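Local coordinates for uncharacterized protein (Desulfovibrio piger ATCC 29098, PDB 4Z48) that is of unknown function but belongs to the DUF1329 family and carries a LolA-like fold, as in carriers that bind lipoproteins on their way to the outer membrane, at residues D14-M19 with D128-Y133; D20-S25 with T174-R179. All coordinates share one frame; numbering follows the deposited sequence.

Contact 1 of 2, residues D14-M19 with D128-Y133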
ATOM      1  N   ASP A  14       8.178   4.143  18.216  1.00 26.93           N
ATOM      2  CA  ASP A  14       9.556   3.711  17.992  1.00 25.35           C
ATOM      3  C   ASP A  14       9.612   2.488  17.039  1.00 31.34           C
ATOM      4  O   ASP A  14      10.460   2.448  16.139  1.00 30.50           O
ATOM      5  CB  ASP A  14      10.271   3.460  19.318  1.00 26.41           C
ATOM      6  CG  ASP A  14      10.581   4.778  20.034  1.00 34.63           C
ATOM      7  OD1 ASP A  14      10.452   5.847  19.396  1.00 33.88           O
ATOM      8  OD2 ASP A  14      10.942   4.736  21.214  1.00 35.82           O
ATOM      9  N   LEU A  15       8.667   1.541  17.196  1.00 28.08           N
ATOM     10  CA  LEU A  15       8.536   0.386  16.313  1.00 26.20           C
ATOM     11  C   LEU A  15       8.174   0.827  14.899  1.00 29.48           C
ATOM     12  O   LEU A  15       8.832   0.389  13.947  1.00 29.09           O
ATOM     13  CB  LEU A  15       7.496  -0.620  16.834  1.00 25.44           C
ATOM     14  CG  LEU A  15       7.226  -1.833  15.940  1.00 25.97           C
ATOM     15  CD1 LEU A  15       8.465  -2.711  15.814  1.00 27.19           C
ATOM     16  CD2 LEU A  15       6.058  -2.614  16.445  1.00 27.46           C
ATOM     17  N   ALA A  16       7.153   1.709  14.761  1.00 25.90           N
ATOM     18  CA  ALA A  16       6.731   2.246  13.471  1.00 24.67           C
ATOM     19  C   ALA A  16       7.926   2.873  12.719  1.00 28.88           C
ATOM     20  O   ALA A  16       8.039   2.676  11.523  1.00 27.93           O
ATOM     21  CB  ALA A  16       5.614   3.265  13.665  1.00 24.39           C
ATOM     22  N   VAL A  17       8.834   3.559  13.440  1.00 28.84           N
ATOM     23  CA  VAL A  17      10.039   4.204  12.902  1.00 30.34           C
ATOM     24  C   VAL A  17      11.001   3.127  12.355  1.00 33.28           C
ATOM     25  O   VAL A  17      11.489   3.276  11.235  1.00 31.42           O
ATOM     26  CB  VAL A  17      10.734   5.122  13.956  1.00 34.80           C
ATOM     27  CG1 VAL A  17      12.154   5.514  13.541  1.00 35.13           C
ATOM     28  CG2 VAL A  17       9.898   6.368  14.246  1.00 34.95           C
ATOM     29  N   ARG A  18      11.262   2.068  13.144  1.00 31.38           N
ATOM     30  CA  ARG A  18      12.120   0.932  12.749  1.00 30.89           C
ATOM     31  C   ARG A  18      11.575   0.257  11.488  1.00 32.84           C
ATOM     32  O   ARG A  18      12.346  -0.077  10.579  1.00 33.11           O
ATOM     33  CB  ARG A  18      12.251  -0.104  13.881  1.00 28.38           C
ATOM     34  CG  ARG A  18      13.098   0.354  15.063  1.00 36.05           C
ATOM     35  CD  ARG A  18      13.678  -0.828  15.822  1.00 42.79           C
ATOM     36  NE  ARG A  18      12.676  -1.569  16.592  1.00 44.68           N
ATOM     37  CZ  ARG A  18      12.602  -2.900  16.659  1.00 54.46           C
ATOM     38  NH1 ARG A  18      13.470  -3.659  15.994  1.00 31.50           N
ATOM     39  NH2 ARG A  18      11.661  -3.481  17.396  1.00 41.70           N
HETATM   40  N   MSE A  19      10.240   0.076  11.421  1.00 25.46           N
HETATM   41  CA  MSE A  19       9.556  -0.502  10.272  1.00 24.33           C
HETATM   42  C   MSE A  19       9.791   0.330   9.013  1.00 29.61           C
HETATM   43  O   MSE A  19       9.920  -0.219   7.926  1.00 28.61           O
HETATM   44  CB  MSE A  19       8.046  -0.597  10.547  1.00 24.63           C
HETATM   45  CG  MSE A  19       7.692  -1.605  11.622  1.00 28.10           C
HETATM   46 SE   MSE A  19       5.778  -1.528  12.015  0.75 32.03          SE
HETATM   47  CE  MSE A  19       4.985  -2.163  10.309  1.00 28.30           C
ATOM     48  N   ASP A 128       3.803   3.356   5.194  1.00 42.23           N
ATOM     49  CA  ASP A 128       4.548   3.623   6.416  1.00 40.86           C
ATOM     50  C   ASP A 128       4.864   5.126   6.639  1.00 42.30           C
ATOM     51  O   ASP A 128       6.000   5.471   6.980  1.00 40.85           O
ATOM     52  CB  ASP A 128       5.831   2.767   6.431  1.00 43.24           C
ATOM     53  CG  ASP A 128       5.563   1.276   6.596  1.00 54.41           C
ATOM     54  OD1 ASP A 128       5.244   0.846   7.734  1.00 52.61           O
ATOM     55  OD2 ASP A 128       5.660   0.539   5.584  1.00 60.12           O
ATOM     56  N   ASP A 129       3.845   6.001   6.508  1.00 36.82           N
ATOM     57  CA  ASP A 129       3.968   7.444   6.768  1.00 37.26           C
ATOM     58  C   ASP A 129       3.775   7.643   8.280  1.00 40.03           C
ATOM     59  O   ASP A 129       2.674   7.952   8.736  1.00 39.31           O
ATOM     60  CB  ASP A 129       2.946   8.229   5.927  1.00 40.28           C
ATOM     61  CG  ASP A 129       3.356   9.659   5.612  1.00 59.39           C
ATOM     62  OD1 ASP A 129       3.706  10.400   6.555  1.00 59.32           O
ATOM     63  OD2 ASP A 129       3.278  10.049   4.423  1.00 67.82           O
ATOM     64  N   VAL A 130       4.859   7.371   9.055  1.00 37.02           N
ATOM     65  CA  VAL A 130       4.943   7.301  10.518  1.00 36.74           C
ATOM     66  C   VAL A 130       4.217   8.471  11.234  1.00 40.95           C
ATOM     67  O   VAL A 130       3.478   8.227  12.201  1.00 40.41           O
ATOM     68  CB  VAL A 130       6.414   7.160  11.016  1.00 41.15           C
ATOM     69  CG1 VAL A 130       6.527   7.341  12.519  1.00 40.87           C
ATOM     70  CG2 VAL A 130       6.998   5.803  10.625  1.00 40.36           C
ATOM     71  N   ASP A 131       4.406   9.709  10.759  1.00 37.39           N
ATOM     72  CA  ASP A 131       3.841  10.867  11.457  1.00 37.68           C
ATOM     73  C   ASP A 131       2.373  11.177  11.066  1.00 38.25           C
ATOM     74  O   ASP A 131       1.824  12.195  11.499  1.00 38.88           O
ATOM     75  CB  ASP A 131       4.750  12.095  11.280  1.00 40.52           C
ATOM     76  CG  ASP A 131       6.107  11.954  11.972  1.00 48.38           C
ATOM     77  OD1 ASP A 131       6.137  11.582  13.172  1.00 46.42           O
ATOM     78  OD2 ASP A 131       7.134  12.241  11.324  1.00 57.85           O
ATOM     79  N   GLU A 132       1.707  10.273  10.363  1.00 33.22           N
ATOM     80  CA  GLU A 132       0.296  10.492  10.074  1.00 33.15           C
ATOM     81  C   GLU A 132      -0.584   9.796  11.134  1.00 33.05           C
ATOM     82  O   GLU A 132      -1.802  10.009  11.152  1.00 32.44           O
ATOM     83  CB  GLU A 132      -0.072  10.044   8.654  1.00 34.00           C
ATOM     84  CG  GLU A 132       0.495  10.940   7.566  1.00 46.02           C
ATOM     85  CD  GLU A 132      -0.172  10.829   6.211  1.00 79.17           C
ATOM     86  OE1 GLU A 132      -0.448   9.691   5.766  1.00 84.26           O
ATOM     87  OE2 GLU A 132      -0.367  11.886   5.568  1.00 78.64           O
ATOM     88  N   TYR A 133       0.050   9.056  12.075  1.00 28.41           N
ATOM     89  CA  TYR A 133      -0.660   8.246  13.069  1.00 27.02           C
ATOM     90  C   TYR A 133      -0.181   8.370  14.509  1.00 30.58           C
ATOM     91  O   TYR A 133       0.950   8.725  14.773  1.00 32.68           O
ATOM     92  CB  TYR A 133      -0.510   6.741  12.688  1.00 27.41           C
ATOM     93  CG  TYR A 133      -0.869   6.413  11.258  1.00 28.58           C
ATOM     94  CD1 TYR A 133       0.086   6.471  10.245  1.00 29.59           C
ATOM     95  CD2 TYR A 133      -2.163   6.037  10.914  1.00 29.91           C
ATOM     96  CE1 TYR A 133      -0.242   6.175   8.918  1.00 30.72           C
ATOM     97  CE2 TYR A 133      -2.501   5.729   9.597  1.00 31.69           C
ATOM     98  CZ  TYR A 133      -1.544   5.825   8.598  1.00 43.38           C
ATOM     99  OH  TYR A 133      -1.874   5.536   7.293  1.00 50.07           O
TER
HETATM  100  O   HOH W   1       5.797   2.493   9.849  1.00 31.50           O
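Apolar packing, with a bridging water at one side, joins the N-terminal helix 8-20 to the loop that leads into strand 133-143, and the wedge between them is Val130. Its two methyls divide the work. Val130 CG1 meets Val17 CG2 at 3.9 Å, the two valine side chains crossing at about a right angle. A chi1 of 170° sets CG1 of Val130 anti to the backbone N and leaves CG2 beside that N, against the backbone of Ala16. Val130 CG2 lies 3.4 Å from Ala16 O and 4.2 Å from Ala16 CB. That same Ala16 O accepts a hydrogen bond from a water at 2.8 Å, and the water donates a second to Asp128 OD1 at 2.7 Å, so one solvent molecule ties a helix carbonyl to a loop carboxylate. Arg177 is a further partner of Asp128 OD1. Selenomethionine Met19, its chain bent at chi3 (66°), brings its CE methyl to 4.0 Å from Asp128 OD1. Consistent with the LolA-like fold, an incomplete beta-barrel whose strongly curved sheet is covered by helix, Leu15 and Met19 rest on strand 146-155, while Val130 also touches Tyr13 and Asp20 of helix 8-20.

Contact 2 of 2, residues D20-S25 with T174-R179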
ATOM      1  N   ASP A  20       9.787   1.661   9.163  1.00 28.36           N
ATOM      2  CA  ASP A  20       9.967   2.614   8.069  1.00 27.60           C
ATOM      3  C   ASP A  20      11.441   2.583   7.565  1.00 31.68           C
ATOM      4  O   ASP A  20      11.701   2.999   6.435  1.00 34.44           O
ATOM      5  CB  ASP A  20       9.541   4.030   8.523  1.00 29.56           C
ATOM      6  CG  ASP A  20       9.501   5.103   7.443  1.00 37.34           C
ATOM      7  OD1 ASP A  20       9.075   4.792   6.309  1.00 40.62           O
ATOM      8  OD2 ASP A  20       9.918   6.252   7.730  1.00 40.74           O
ATOM      9  N   GLN A  21      12.372   2.050   8.369  1.00 28.44           N
ATOM     10  CA  GLN A  21      13.788   1.944   7.980  1.00 28.84           C
ATOM     11  C   GLN A  21      14.098   0.687   7.138  1.00 30.96           C
ATOM     12  O   GLN A  21      15.201   0.605   6.595  1.00 31.01           O
ATOM     13  CB  GLN A  21      14.707   1.996   9.202  1.00 31.08           C
ATOM     14  CG  GLN A  21      15.001   3.442   9.643  1.00 46.13           C
ATOM     15  CD  GLN A  21      15.215   3.603  11.134  1.00 74.47           C
ATOM     16  OE1 GLN A  21      15.545   2.655  11.871  1.00 68.29           O
ATOM     17  NE2 GLN A  21      15.056   4.832  11.611  1.00 74.16           N
ATOM     18  N   VAL A  22      13.147  -0.267   7.008  1.00 27.18           N
ATOM     19  CA  VAL A  22      13.363  -1.521   6.239  1.00 27.74           C
ATOM     20  C   VAL A  22      13.688  -1.217   4.753  1.00 30.74           C
ATOM     21  O   VAL A  22      14.665  -1.749   4.214  1.00 30.33           O
ATOM     22  CB  VAL A  22      12.166  -2.503   6.377  1.00 31.43           C
ATOM     23  CG1 VAL A  22      12.317  -3.715   5.444  1.00 31.21           C
ATOM     24  CG2 VAL A  22      12.003  -2.955   7.836  1.00 31.05           C
ATOM     25  N   ASP A  23      12.917  -0.341   4.124  1.00 26.89           N
ATOM     26  CA  ASP A  23      13.121  -0.010   2.711  1.00 26.98           C
ATOM     27  C   ASP A  23      14.258   1.024   2.539  1.00 29.10           C
ATOM     28  O   ASP A  23      14.023   2.230   2.622  1.00 27.02           O
ATOM     29  CB  ASP A  23      11.811   0.478   2.059  1.00 28.30           C
ATOM     30  CG  ASP A  23      11.941   0.748   0.560  1.00 35.90           C
ATOM     31  OD1 ASP A  23      12.951   0.313  -0.036  1.00 33.15           O
ATOM     32  OD2 ASP A  23      11.030   1.423  -0.014  1.00 41.43           O
ATOM     33  N   THR A  24      15.482   0.531   2.244  1.00 25.70           N
ATOM     34  CA  THR A  24      16.688   1.360   2.104  1.00 25.36           C
ATOM     35  C   THR A  24      16.925   1.753   0.620  1.00 29.55           C
ATOM     36  O   THR A  24      17.918   2.407   0.290  1.00 30.52           O
ATOM     37  CB  THR A  24      17.878   0.593   2.695  1.00 33.11           C
ATOM     38  OG1 THR A  24      17.978  -0.685   2.052  1.00 32.34           O
ATOM     39  CG2 THR A  24      17.760   0.396   4.215  1.00 32.35           C
ATOM     40  N   SER A  25      16.022   1.340  -0.259  1.00 25.00           N
ATOM     41  CA  SER A  25      16.122   1.570  -1.706  1.00 23.91           C
ATOM     42  C   SER A  25      15.841   2.999  -2.127  1.00 28.04           C
ATOM     43  O   SER A  25      15.143   3.712  -1.415  1.00 27.01           O
ATOM     44  CB  SER A  25      15.169   0.651  -2.461  1.00 24.10           C
ATOM     45  OG  SER A  25      13.827   1.102  -2.443  1.00 26.70           O
ATOM     46  N   THR A 174      11.806  -9.544  10.648  1.00 24.89           N
ATOM     47  CA  THR A 174      11.973  -8.729   9.445  1.00 23.50           C
ATOM     48  C   THR A 174      11.321  -7.322   9.564  1.00 26.98           C
ATOM     49  O   THR A 174      11.612  -6.455   8.745  1.00 27.01           O
ATOM     50  CB  THR A 174      11.392  -9.484   8.255  1.00 29.01           C
ATOM     51  OG1 THR A 174       9.972  -9.575   8.405  1.00 27.26           O
ATOM     52  CG2 THR A 174      12.025 -10.867   8.080  1.00 27.43           C
ATOM     53  N   LEU A 175      10.412  -7.121  10.532  1.00 22.06           N
ATOM     54  CA  LEU A 175       9.692  -5.843  10.741  1.00 21.98           C
ATOM     55  C   LEU A 175       8.665  -5.601   9.620  1.00 22.45           C
ATOM     56  O   LEU A 175       8.172  -4.487   9.447  1.00 23.70           O
ATOM     57  CB  LEU A 175      10.652  -4.633  10.953  1.00 22.83           C
ATOM     58  CG  LEU A 175      11.571  -4.819  12.183  1.00 27.47           C
ATOM     59  CD1 LEU A 175      12.605  -3.691  12.320  1.00 28.62           C
ATOM     60  CD2 LEU A 175      10.745  -4.959  13.461  1.00 30.82           C
ATOM     61  N   LEU A 176       8.319  -6.679   8.885  1.00 20.62           N
ATOM     62  CA  LEU A 176       7.273  -6.629   7.874  1.00 19.55           C
ATOM     63  C   LEU A 176       5.966  -7.026   8.514  1.00 23.39           C
ATOM     64  O   LEU A 176       5.971  -7.890   9.375  1.00 22.11           O
ATOM     65  CB  LEU A 176       7.579  -7.579   6.690  1.00 19.78           C
ATOM     66  CG  LEU A 176       8.725  -7.172   5.757  1.00 23.79           C
ATOM     67  CD1 LEU A 176       8.845  -8.175   4.611  1.00 23.45           C
ATOM     68  CD2 LEU A 176       8.539  -5.745   5.215  1.00 23.59           C
ATOM     69  N   ARG A 177       4.839  -6.473   8.035  1.00 20.23           N
ATOM     70  CA  ARG A 177       3.520  -6.898   8.519  1.00 20.70           C
ATOM     71  C   ARG A 177       3.273  -8.344   8.083  1.00 24.59           C
ATOM     72  O   ARG A 177       3.671  -8.713   6.971  1.00 22.43           O
ATOM     73  CB  ARG A 177       2.418  -6.012   7.897  1.00 19.89           C
ATOM     74  CG  ARG A 177       2.482  -4.557   8.325  1.00 21.87           C
ATOM     75  CD  ARG A 177       1.620  -3.635   7.435  1.00 18.54           C
ATOM     76  NE  ARG A 177       1.603  -2.284   8.047  1.00 29.81           N
ATOM     77  CZ  ARG A 177       2.547  -1.358   7.864  1.00 45.86           C
ATOM     78  NH1 ARG A 177       3.571  -1.592   7.050  1.00 32.08           N
ATOM     79  NH2 ARG A 177       2.468  -0.189   8.482  1.00 37.53           N
ATOM     80  N   LEU A 178       2.617  -9.134   8.939  1.00 20.35           N
ATOM     81  CA  LEU A 178       2.158 -10.473   8.644  1.00 22.17           C
ATOM     82  C   LEU A 178       0.645 -10.427   8.397  1.00 23.62           C
ATOM     83  O   LEU A 178       0.148 -11.078   7.494  1.00 23.66           O
ATOM     84  CB  LEU A 178       2.522 -11.433   9.791  1.00 23.91           C
ATOM     85  CG  LEU A 178       2.012 -12.870   9.730  1.00 30.78           C
ATOM     86  CD1 LEU A 178       2.713 -13.658   8.657  1.00 32.27           C
ATOM     87  CD2 LEU A 178       2.226 -13.565  11.054  1.00 34.17           C
ATOM     88  N   ARG A 179      -0.070  -9.592   9.139  1.00 20.88           N
ATOM     89  CA  ARG A 179      -1.508  -9.473   9.065  1.00 21.18           C
ATOM     90  C   ARG A 179      -1.906  -8.081   9.551  1.00 23.40           C
ATOM     91  O   ARG A 179      -1.167  -7.448  10.337  1.00 22.74           O
ATOM     92  CB  ARG A 179      -2.133 -10.602   9.944  1.00 28.37           C
ATOM     93  CG  ARG A 179      -3.612 -10.482  10.333  1.00 41.06           C
ATOM     94  CD  ARG A 179      -4.138 -11.713  11.069  1.00 54.05           C
ATOM     95  NE  ARG A 179      -3.630 -11.815  12.447  1.00 56.07           N
ATOM     96  CZ  ARG A 179      -4.184 -12.553  13.408  1.00 68.23           C
ATOM     97  NH1 ARG A 179      -5.280 -13.261  13.167  1.00 60.55           N
ATOM     98  NH2 ARG A 179      -3.646 -12.587  14.620  1.00 50.80           N
TER
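Val22, in the connection between helix 8-20 and strand 27-38, sets its two methyls against three successive residues, Thr174 to Leu176, of the turn that enters strand 177-184. Thr174 comes first and takes part through its backbone: its carbonyl O lies 3.6 Å from Val22 CG2, a packing contact between a methyl and a carbonyl. The hydroxyl of Thr174 is engaged apart from Val22, hydrogen-bonded to Gln198 OE1, and Thr174 OG1 also receives a weak bond from the backbone N of Leu176 at 3.4 Å, across the turn.

Leu175 follows, with a positive phi of 71° that bends the chain. Its CB comes to 3.8 Å from Val22 CG2, so this one methyl sits against both the Thr174 carbonyl and the base of the leucine side chain. The two side chains pass at a slant, and the branched end of Leu175 continues to Leu15 and Arg18 of the helix and to Tyr149 on strand 146-155. The turn therefore lies where a LolA-like sheet comes up against its N-terminal helix, and Val22 continues that packing just past the helix.

At Leu176 the other branch of the valine takes over. Val22 CG1, anti to its backbone N (chi1 173°) while CG2 stays beside that N, is 4.3 Å from Leu176 CD2, a looser approach than the one at CG2. Beyond Leu176 the chain enters strand 177-184, where Leu178 and Arg179 form a classic beta bulge opposite Trp169.

From the N terminus, the chain runs along helix 8-20 and then through 20-25 into strand 27-38. Contact 1 closes a loop of 108 intervening residues when 128-133 returns to the helix, and contact 2 closes one of 148 when 174-179 comes back to the residues just after it. Because the segments alternate in sequence, the two closures cross. Their centres are about 11 Å apart, and they meet directly: Asp128 OD1 is 3.0 Å from Arg177 NH1 in a salt bridge, and Met19 CE packs 3.5 Å from Arg177 CZ. Together they tie the N-terminal helix and its exit to the approaches of strands 133-143 and 177-184.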